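Local coordinates for predicted ATPase of the ABC class (Vibrio vulnificus, PDB 5D6A), which binds the ATP analogue AMP-PNP and probably hydrolyses ATP, as an ABC-class ATPase, at residues Pro461-Leu473 and Trp516-Pro529. Numbering follows the deposited sequence.
Sequences PRALHCSALMNIL and WYQLAQHAGWNSNP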
loop_
_atom_site.group_PDB
_atom_site.type_symbol
_atom_site.label_atom_id
_atom_site.label_comp_id
_atom_site.label_asym_id
_atom_site.label_seq_id
_atom_site.Cartn_x
_atom_site.Cartn_y
_atom_site.Cartn_z
ATOM N N PRO A 461 22.348 0.357 21.696
ATOM C CA PRO A 461 20.974 0.505 21.217
ATOM C C PRO A 461 20.242 1.649 21.902
ATOM O O PRO A 461 20.559 1.993 23.041
ATOM C CB PRO A 461 20.316 -0.841 21.578
ATOM C CG PRO A 461 21.423 -1.751 22.004
ATOM C CD PRO A 461 22.528 -0.870 22.489
ATOM N N ARG A 462 19.280 2.242 21.201
ATOM C CA ARG A 462 18.483 3.323 21.765
ATOM C C ARG A 462 17.587 2.748 22.844
ATOM O O ARG A 462 17.044 1.653 22.688
ATOM C CB ARG A 462 17.584 3.950 20.701
ATOM C CG ARG A 462 18.297 4.599 19.528
ATOM C CD ARG A 462 17.301 4.847 18.402
ATOM N NE ARG A 462 16.765 3.583 17.889
ATOM C CZ ARG A 462 15.750 3.471 17.035
ATOM N NH1 ARG A 462 15.116 4.549 16.581
ATOM N NH2 ARG A 462 15.351 2.268 16.644
ATOM N N ALA A 463 17.424 3.483 23.934
ATOM C CA ALA A 463 16.545 3.039 24.999
ATOM C C ALA A 463 15.103 3.365 24.605
ATOM O O ALA A 463 14.850 4.376 23.954
ATOM C CB ALA A 463 16.912 3.717 26.308
ATOM N N LEU A 464 14.167 2.502 24.988
ATOM C CA LEU A 464 12.751 2.711 24.690
ATOM C C LEU A 464 12.005 3.120 25.956
ATOM O O LEU A 464 12.246 2.562 27.024
ATOM C CB LEU A 464 12.130 1.427 24.135
ATOM C CG LEU A 464 10.625 1.447 23.833
ATOM C CD1 LEU A 464 10.284 2.479 22.766
ATOM C CD2 LEU A 464 10.155 0.067 23.403
ATOM N N HIS A 465 11.101 4.090 25.833
ATOM C CA HIS A 465 10.302 4.535 26.972
ATOM C C HIS A 465 9.074 3.626 27.039
ATOM O O HIS A 465 7.987 4.004 26.596
ATOM C CB HIS A 465 9.859 5.991 26.807
ATOM C CG HIS A 465 9.372 6.622 28.075
ATOM N ND1 HIS A 465 9.696 7.911 28.441
ATOM C CD2 HIS A 465 8.643 6.116 29.097
ATOM C CE1 HIS A 465 9.147 8.188 29.610
ATOM N NE2 HIS A 465 8.508 7.113 30.032
ATOM N N CYS A 466 9.248 2.429 27.593
ATOM C CA CYS A 466 8.163 1.445 27.691
ATOM C C CYS A 466 6.866 1.971 28.315
ATOM O O CYS A 466 5.779 1.602 27.881
ATOM C CB CYS A 466 8.632 0.218 28.468
ATOM S SG CYS A 466 9.999 -0.663 27.689
ATOM N N SER A 467 6.980 2.830 29.322
ATOM C CA SER A 467 5.798 3.371 29.998
ATOM C C SER A 467 5.020 4.399 29.161
ATOM O O SER A 467 3.835 4.627 29.411
ATOM C CB SER A 467 6.190 3.998 31.336
ATOM O OG SER A 467 7.031 5.118 31.155
ATOM N N ALA A 468 5.678 5.021 28.185
ATOM C CA ALA A 468 5.016 6.011 27.330
ATOM C C ALA A 468 3.963 5.351 26.432
ATOM O O ALA A 468 3.050 6.018 25.943
ATOM C CB ALA A 468 6.041 6.761 26.492
ATOM N N LEU A 469 4.105 4.043 26.216
ATOM C CA LEU A 469 3.152 3.278 25.409
ATOM C C LEU A 469 1.813 3.158 26.130
ATOM O O LEU A 469 0.760 3.107 25.494
ATOM C CB LEU A 469 3.706 1.886 25.102
ATOM C CG LEU A 469 4.935 1.829 24.191
ATOM C CD1 LEU A 469 5.573 0.448 24.214
ATOM C CD2 LEU A 469 4.565 2.233 22.773
HETATM N N MSE A 470 1.868 3.113 27.460
HETATM C CA MSE A 470 0.666 3.021 28.294
HETATM C C MSE A 470 -0.186 4.249 28.112
HETATM O O MSE A 470 -1.413 4.159 28.081
HETATM C CB MSE A 470 1.091 2.869 29.759
HETATM C CG MSE A 470 -0.072 2.782 30.743
HETATM SE SE MSE A 470 -1.188 1.208 30.367
HETATM C CE MSE A 470 -0.142 -0.137 31.354
ATOM N N ASN A 471 0.462 5.406 27.988
ATOM C CA ASN A 471 -0.247 6.670 27.793
ATOM C C ASN A 471 -1.067 6.683 26.503
ATOM O O ASN A 471 -2.151 7.263 26.453
ATOM C CB ASN A 471 0.740 7.842 27.812
ATOM C CG ASN A 471 1.446 7.990 29.149
ATOM O OD1 ASN A 471 1.104 7.326 30.126
ATOM N ND2 ASN A 471 2.434 8.868 29.198
ATOM N N ILE A 472 -0.545 6.036 25.467
ATOM C CA ILE A 472 -1.241 5.946 24.188
ATOM C C ILE A 472 -2.480 5.061 24.351
ATOM O O ILE A 472 -3.535 5.361 23.796
ATOM C CB ILE A 472 -0.318 5.395 23.082
ATOM C CG1 ILE A 472 0.920 6.289 22.933
ATOM C CG2 ILE A 472 -1.062 5.301 21.754
ATOM C CD1 ILE A 472 1.922 5.779 21.920
ATOM N N LEU A 473 -2.348 3.978 25.117
ATOM C CA LEU A 473 -3.479 3.081 25.365
ATOM C C LEU A 473 -4.591 3.766 26.152
ATOM O O LEU A 473 -5.764 3.618 25.814
ATOM C CB LEU A 473 -3.033 1.822 26.112
ATOM C CG LEU A 473 -2.241 0.762 25.342
ATOM C CD1 LEU A 473 -1.642 -0.246 26.305
ATOM C CD2 LEU A 473 -3.116 0.062 24.316
ATOM N N TRP A 516 3.494 -4.879 22.263
ATOM C CA TRP A 516 3.564 -3.472 22.672
ATOM C C TRP A 516 2.787 -3.301 23.971
ATOM O O TRP A 516 3.252 -2.646 24.903
ATOM C CB TRP A 516 2.942 -2.592 21.585
ATOM C CG TRP A 516 3.749 -2.482 20.314
ATOM C CD1 TRP A 516 4.776 -3.289 19.909
ATOM C CD2 TRP A 516 3.492 -1.594 19.227
ATOM N NE1 TRP A 516 5.224 -2.902 18.671
ATOM C CE2 TRP A 516 4.445 -1.871 18.223
ATOM C CE3 TRP A 516 2.565 -0.569 19.013
ATOM C CZ2 TRP A 516 4.499 -1.162 17.027
ATOM C CZ3 TRP A 516 2.618 0.136 17.824
ATOM C CH2 TRP A 516 3.581 -0.164 16.843
ATOM N N TYR A 517 1.604 -3.911 24.020
ATOM C CA TYR A 517 0.741 -3.859 25.199
ATOM C C TYR A 517 1.485 -4.339 26.440
ATOM O O TYR A 517 1.285 -3.808 27.528
ATOM C CB TYR A 517 -0.524 -4.702 24.971
ATOM C CG TYR A 517 -1.497 -4.703 26.136
ATOM C CD1 TYR A 517 -2.421 -3.673 26.299
ATOM C CD2 TYR A 517 -1.501 -5.740 27.067
ATOM C CE1 TYR A 517 -3.312 -3.670 27.359
ATOM C CE2 TYR A 517 -2.390 -5.747 28.131
ATOM C CZ TYR A 517 -3.293 -4.710 28.275
ATOM O OH TYR A 517 -4.175 -4.710 29.332
ATOM N N GLN A 518 2.343 -5.341 26.269
ATOM C CA GLN A 518 3.120 -5.885 27.386
ATOM C C GLN A 518 4.274 -4.966 27.761
ATOM O O GLN A 518 4.598 -4.827 28.942
ATOM C CB GLN A 518 3.636 -7.290 27.068
ATOM C CG GLN A 518 2.528 -8.320 26.922
ATOM C CD GLN A 518 3.051 -9.715 26.663
ATOM O OE1 GLN A 518 4.240 -9.991 26.831
ATOM N NE2 GLN A 518 2.158 -10.611 26.260
ATOM N N LEU A 519 4.894 -4.344 26.760
ATOM C CA LEU A 519 5.984 -3.405 27.007
ATOM C C LEU A 519 5.465 -2.250 27.855
ATOM O O LEU A 519 6.172 -1.735 28.714
ATOM C CB LEU A 519 6.556 -2.866 25.692
ATOM C CG LEU A 519 7.224 -3.861 24.735
ATOM C CD1 LEU A 519 7.589 -3.170 23.430
ATOM C CD2 LEU A 519 8.452 -4.506 25.364
ATOM N N ALA A 520 4.211 -1.872 27.614
ATOM C CA ALA A 520 3.566 -0.775 28.336
ATOM C C ALA A 520 3.384 -1.029 29.832
ATOM O O ALA A 520 3.201 -0.084 30.597
ATOM C CB ALA A 520 2.217 -0.465 27.704
ATOM N N GLN A 521 3.437 -2.294 30.246
ATOM C CA GLN A 521 3.252 -2.660 31.650
ATOM C C GLN A 521 4.493 -2.406 32.506
ATOM O O GLN A 521 4.409 -2.437 33.731
ATOM C CB GLN A 521 2.877 -4.142 31.758
ATOM C CG GLN A 521 1.681 -4.564 30.913
ATOM C CD GLN A 521 0.383 -3.879 31.307
ATOM O OE1 GLN A 521 0.165 -3.563 32.471
ATOM N NE2 GLN A 521 -0.495 -3.674 30.334
ATOM N N HIS A 522 5.635 -2.152 31.867
ATOM C CA HIS A 522 6.896 -1.943 32.589
ATOM C C HIS A 522 7.100 -0.521 33.104
ATOM O O HIS A 522 6.676 0.454 32.477
ATOM C CB HIS A 522 8.075 -2.397 31.733
ATOM C CG HIS A 522 8.103 -3.876 31.510
ATOM N ND1 HIS A 522 7.377 -4.493 30.515
ATOM C CD2 HIS A 522 8.751 -4.863 32.172
ATOM C CE1 HIS A 522 7.585 -5.796 30.565
ATOM N NE2 HIS A 522 8.415 -6.048 31.563
ATOM N N ALA A 523 7.779 -0.439 34.250
ATOM C CA ALA A 523 8.035 0.811 34.980
ATOM C C ALA A 523 8.486 2.029 34.164
ATOM O O ALA A 523 7.850 3.084 34.240
ATOM C CB ALA A 523 9.029 0.551 36.109
ATOM N N GLY A 524 9.579 1.904 33.413
ATOM C CA GLY A 524 10.078 3.048 32.647
ATOM C C GLY A 524 10.854 2.711 31.390
ATOM O O GLY A 524 10.360 2.004 30.514
ATOM N N TRP A 525 12.074 3.236 31.300
ATOM C CA TRP A 525 12.923 3.009 30.135
ATOM C C TRP A 525 13.640 1.668 30.182
ATOM O O TRP A 525 13.953 1.154 31.256
ATOM C CB TRP A 525 13.981 4.105 30.028
ATOM C CG TRP A 525 13.444 5.468 29.760
ATOM C CD1 TRP A 525 12.936 6.345 30.670
ATOM C CD2 TRP A 525 13.393 6.131 28.492
ATOM N NE1 TRP A 525 12.556 7.509 30.047
ATOM C CE2 TRP A 525 12.830 7.406 28.710
ATOM C CE3 TRP A 525 13.765 5.769 27.192
ATOM C CZ2 TRP A 525 12.630 8.322 27.675
ATOM C CZ3 TRP A 525 13.561 6.678 26.164
ATOM C CH2 TRP A 525 12.999 7.942 26.413
ATOM N N ASN A 526 13.901 1.116 29.000
ATOM C CA ASN A 526 14.635 -0.135 28.855
ATOM C C ASN A 526 15.766 0.125 27.864
ATOM O O ASN A 526 15.521 0.578 26.750
ATOM C CB ASN A 526 13.711 -1.259 28.382
ATOM C CG ASN A 526 14.409 -2.608 28.317
ATOM O OD1 ASN A 526 15.456 -2.749 27.689
ATOM N ND2 ASN A 526 13.813 -3.615 28.947
ATOM N N SER A 527 16.999 -0.157 28.278
ATOM C CA SER A 527 18.179 0.106 27.449
ATOM C C SER A 527 18.474 -0.940 26.357
ATOM O O SER A 527 19.490 -0.836 25.662
ATOM C CB SER A 527 19.404 0.283 28.344
ATOM O OG SER A 527 19.624 -0.876 29.114
ATOM N N ASN A 528 17.600 -1.935 26.203
ATOM C CA ASN A 528 17.780 -2.948 25.165
ATOM C C ASN A 528 16.431 -3.595 24.822
ATOM O O ASN A 528 16.174 -4.742 25.186
ATOM C CB ASN A 528 18.808 -3.992 25.616
ATOM C CG ASN A 528 19.272 -4.894 24.483
ATOM O OD1 ASN A 528 18.834 -4.762 23.340
ATOM N ND2 ASN A 528 20.177 -5.808 24.797
ATOM N N PRO A 529 15.561 -2.849 24.119
ATOM C CA PRO A 529 14.210 -3.294 23.737
ATOM C C PRO A 529 14.157 -4.593 22.933
ATOM O O PRO A 529 13.291 -5.430 23.183
ATOM C CB PRO A 529 13.681 -2.131 22.885
ATOM C CG PRO A 529 14.486 -0.952 23.299
ATOM C CD PRO A 529 15.843 -1.484 23.638
#
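Y517 meets L473 first: Y517 CD1 lies 3.5 Å from L473 CD1, and the two side chains cross at about a right angle. L519 then runs alongside L469. L519 CB touches L469 CD1, while L519 CD1 reaches L464 CD2. C466 CB packs on the backbone O of L519, and its SG on N526 CB. The A520 methyl, just past helix 506-519, fits against L469 CB at 3.8 Å and M470 CB. A520 CA points a nearly straight C-H at C466 O. The selenomethionine M470, bent at chi2 and chi3, curls its CE back to A520 O and the side-chain amide of Q521. After the turn, W525 turns one face of its indole to H465 CB. That carbon sits 3.6 Å from the centroid of the six-membered ring, almost on the ring normal, a CH-pi contact. R572 adds a cation-pi contact to W525. N526 pairs with L464 by two backbone hydrogen bonds, N526 N to L464 O at 3.0 Å and L464 N to N526 O at 2.9 Å. This puts strand 463-465 between 525-526 and 571-572 in an antiparallel sheet. With CG anti to its N (chi1 -176°), N526 also takes N528 N on OD1, an Asx turn. P529 CG closes on L464 CB at 3.5 Å. Two backbone bonds thus set the strand register, and mainly apolar contacts hold the rest.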